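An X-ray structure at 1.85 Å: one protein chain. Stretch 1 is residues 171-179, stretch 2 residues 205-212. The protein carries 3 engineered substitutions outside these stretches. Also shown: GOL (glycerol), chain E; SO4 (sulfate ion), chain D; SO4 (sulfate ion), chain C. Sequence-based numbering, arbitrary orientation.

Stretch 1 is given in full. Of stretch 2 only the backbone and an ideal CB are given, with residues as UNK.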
# COMPACT_ATOMS: atom_id res chain seq x y z
N ALA A 171 1.38 -7.74 11.45
CA ALA A 171 0.24 -8.63 11.34
C ALA A 171 0.63 -9.89 10.57
O ALA A 171 1.56 -9.86 9.76
CB ALA A 171 -0.93 -7.92 10.67
N GLN A 172 -0.07 -10.99 10.83
CA GLN A 172 0.28 -12.27 10.21
C GLN A 172 -0.91 -13.22 10.14
O GLN A 172 -1.78 -13.20 11.00
CB GLN A 172 1.44 -12.93 10.98
CG GLN A 172 2.13 -14.07 10.24
CD GLN A 172 3.45 -14.49 10.88
OE1 GLN A 172 3.71 -14.17 12.04
NE2 GLN A 172 4.27 -15.19 10.13
N LYS A 173 -0.93 -14.03 9.08
CA LYS A 173 -1.85 -15.15 8.95
C LYS A 173 -1.05 -16.33 8.41
O LYS A 173 -0.30 -16.19 7.44
CB LYS A 173 -2.99 -14.79 7.99
CG LYS A 173 -4.05 -15.88 7.86
CD LYS A 173 -5.02 -15.58 6.73
CE LYS A 173 -6.03 -16.70 6.57
NZ LYS A 173 -6.87 -16.52 5.36
N VAL A 174 -1.21 -17.50 9.04
CA VAL A 174 -0.48 -18.71 8.63
C VAL A 174 -0.73 -19.07 7.16
O VAL A 174 -1.87 -19.00 6.68
CB VAL A 174 -0.78 -19.95 9.55
CG1 VAL A 174 -0.25 -19.71 10.96
CG2 VAL A 174 -2.26 -20.29 9.58
N GLY A 175 0.34 -19.41 6.44
CA GLY A 175 0.25 -19.79 5.03
C GLY A 175 0.06 -18.64 4.06
O GLY A 175 -0.16 -18.87 2.87
N VAL A 176 0.14 -17.40 4.55
CA VAL A 176 0.01 -16.22 3.71
C VAL A 176 1.24 -15.33 3.88
O VAL A 176 1.64 -15.02 5.01
CB VAL A 176 -1.28 -15.40 4.03
CG1 VAL A 176 -1.33 -14.10 3.23
CG2 VAL A 176 -2.54 -16.23 3.77
N SER A 177 1.85 -14.95 2.76
CA SER A 177 2.94 -13.97 2.76
C SER A 177 2.73 -12.96 1.65
O SER A 177 2.29 -13.33 0.55
CB SER A 177 4.29 -14.66 2.54
OG SER A 177 4.50 -15.71 3.46
N LEU A 178 3.05 -11.70 1.93
CA LEU A 178 3.01 -10.65 0.92
C LEU A 178 4.26 -10.73 0.05
O LEU A 178 5.29 -11.27 0.48
CB LEU A 178 2.87 -9.27 1.56
CG LEU A 178 1.69 -9.02 2.52
CD1 LEU A 178 1.74 -7.61 3.11
CD2 LEU A 178 0.35 -9.26 1.85
N GLU A 179 4.17 -10.19 -1.16
CA GLU A 179 5.30 -10.14 -2.08
C GLU A 179 5.87 -8.72 -2.16
O GLU A 179 5.27 -7.78 -1.63
CB GLU A 179 4.89 -10.64 -3.47
CG GLU A 179 4.67 -12.15 -3.54
CD GLU A 179 4.07 -12.61 -4.86
OE1 GLU A 179 3.77 -11.77 -5.74
OE2 GLU A 179 3.90 -13.84 -5.03
N UNK A 205 12.84 -15.88 7.43
CA UNK A 205 11.78 -16.84 7.17
C UNK A 205 10.76 -16.82 8.31
O UNK A 205 11.12 -16.80 9.49
CB UNK A 205 12.36 -18.24 6.99
N UNK A 206 9.48 -16.80 7.94
CA UNK A 206 8.39 -16.87 8.92
C UNK A 206 8.01 -15.54 9.55
O UNK A 206 7.06 -15.48 10.34
CB UNK A 206 8.77 -17.85 10.03
N UNK A 207 8.73 -14.48 9.21
CA UNK A 207 8.50 -13.15 9.79
C UNK A 207 7.08 -12.64 9.54
O UNK A 207 6.50 -12.91 8.48
CB UNK A 207 9.51 -12.15 9.22
N UNK A 208 6.53 -11.88 10.50
CA UNK A 208 5.23 -11.25 10.26
C UNK A 208 5.35 -10.17 9.20
O UNK A 208 6.45 -9.72 8.89
CB UNK A 208 4.67 -10.66 11.55
N UNK A 209 4.22 -9.76 8.64
CA UNK A 209 4.18 -8.63 7.72
C UNK A 209 4.26 -7.33 8.52
O UNK A 209 3.77 -7.26 9.65
CB UNK A 209 2.91 -8.67 6.86
N UNK A 210 4.89 -6.32 7.94
CA UNK A 210 5.02 -5.01 8.59
C UNK A 210 4.25 -3.96 7.81
O UNK A 210 4.27 -3.95 6.57
CB UNK A 210 6.49 -4.60 8.71
N UNK A 211 3.57 -3.09 8.54
CA UNK A 211 2.74 -2.05 7.96
C UNK A 211 3.08 -0.72 8.59
O UNK A 211 3.19 -0.62 9.81
CB UNK A 211 1.25 -2.37 8.14
N UNK A 212 3.25 0.30 7.76
CA UNK A 212 3.40 1.66 8.25
C UNK A 212 2.06 2.08 8.84
O UNK A 212 1.02 1.95 8.19
CB UNK A 212 3.85 2.61 7.14
C1 GOL E . 5.94 -15.50 6.57
O1 GOL E . 6.66 -14.50 5.88
C2 GOL E . 4.44 -15.30 6.42
O2 GOL E . 4.06 -14.01 6.87
C3 GOL E . 3.74 -16.42 7.19
O3 GOL E . 2.41 -16.08 7.53
S SO4 D . 8.42 -17.15 4.29
O1 SO4 D . 7.46 -18.03 4.96
O2 SO4 D . 7.72 -16.31 3.32
O3 SO4 D . 9.43 -17.96 3.60
O4 SO4 D . 9.07 -16.32 5.29
S SO4 C . 3.65 -19.91 8.25
O1 SO4 C . 5.02 -19.41 8.24
O2 SO4 C . 3.05 -19.74 6.93
O3 SO4 C . 2.87 -19.16 9.24
O4 SO4 C . 3.65 -21.33 8.60

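Position 205 has no atom of stretch 1 within 5.5 Å of its ideal CB, so almost any side chain would do. It is Glu 205, extended and without a partner in stretch 1.

At position 206 phi is 84° and psi -4°, a conformation that favours glycine, with Asn or Asp as tolerable alternatives. The CB direction points away from stretch 1. The residue is Gly 206. Its O accepts a hydrogen bond from Gln 172 NE2 at 2.8 Å. Water 1 adds a bridge, donating to Gln 172 OE1 at 2.6 Å and to Gly 206 O at 3.0 Å, so both ends of the amide are tied to this carbonyl, one directly and one through water.

Position 207 also points away, and stretch 1 does not limit its size. It is Ala 207, whose methyl stays clear of stretch 1.

Position 208 points sideways, its ideal CB 3.7 Å from both Gln 172 OE1 and Ala 171 O. Phi of -68° permits proline, and no backbone N-H is needed for stretch 1 here; a small or medium apolar residue would fit as well. Pro 208 is found, its CG packing 3.7 Å from Gln 172 OE1.

Position 209 is the most demanding. Its N and O pair with Ala 171 in an antiparallel bridge. Its CB lies on the same sheet face as that of Ala 171, 4.1 Å from Leu 178 CD1, and farther along waits the backbone N of Leu 178, a donor. An apolar residue could cover the leucine, but a longer acceptor, Glu or Gln, could also reach the N-H. Glu 209 does so: with chi1 and chi2 both m, the chain folds back and OE2 accepts from Leu 178 N at 2.9 Å and a nearly straight 168°. In the bridge, Ala 171 N donates to Glu 209 O at 3.0 Å, and Glu 209 N to Ala 171 O at 2.9 Å.

Position 210 points away, leaving stretch 1 no say; a beta-branched residue would suit the strand. It is Val 210.

Position 211 points sideways, with nothing near its ideal CB, yet Ala 171 CB and Leu 178 CD1 offer an apolar patch to a long side chain: Phe, Leu or Met. Phe 211 reaches it, CE2 lying 3.7 Å from Ala 171 CB and CZ 4.1 Å from Leu 178 CD1.

Position 212 is out of reach and unconstrained by stretch 1; Thr 212 simply continues the strand.

Stretch 2, residues 205-212: EGAPEVFT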
# COMPACT_ATOMS: atom_id res chain seq x y z
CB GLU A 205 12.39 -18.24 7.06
CG GLU A 205 11.49 -19.26 6.42
CD GLU A 205 12.05 -20.66 6.57
OE1 GLU A 205 12.08 -21.16 7.71
OE2 GLU A 205 12.45 -21.24 5.55
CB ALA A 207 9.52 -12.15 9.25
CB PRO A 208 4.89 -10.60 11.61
CG PRO A 208 5.85 -11.18 12.61
CD PRO A 208 7.07 -11.53 11.83
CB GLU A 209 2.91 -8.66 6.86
CG GLU A 209 2.72 -9.95 6.04
CD GLU A 209 3.82 -10.18 5.00
OE1 GLU A 209 4.47 -9.21 4.55
OE2 GLU A 209 4.03 -11.35 4.61
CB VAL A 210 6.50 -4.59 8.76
CG1 VAL A 210 6.61 -3.19 9.42
CG2 VAL A 210 7.25 -5.61 9.60
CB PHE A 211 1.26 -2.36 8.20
CG PHE A 211 0.81 -3.66 7.61
CD1 PHE A 211 0.32 -3.71 6.31
CD2 PHE A 211 0.92 -4.85 8.34
CE1 PHE A 211 -0.07 -4.93 5.74
CE2 PHE A 211 0.53 -6.07 7.78
CZ PHE A 211 0.03 -6.10 6.48
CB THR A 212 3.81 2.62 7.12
OG1 THR A 212 5.08 2.23 6.60
CG2 THR A 212 3.90 4.06 7.63
O HOH W 1 5.83 -15.35 13.03
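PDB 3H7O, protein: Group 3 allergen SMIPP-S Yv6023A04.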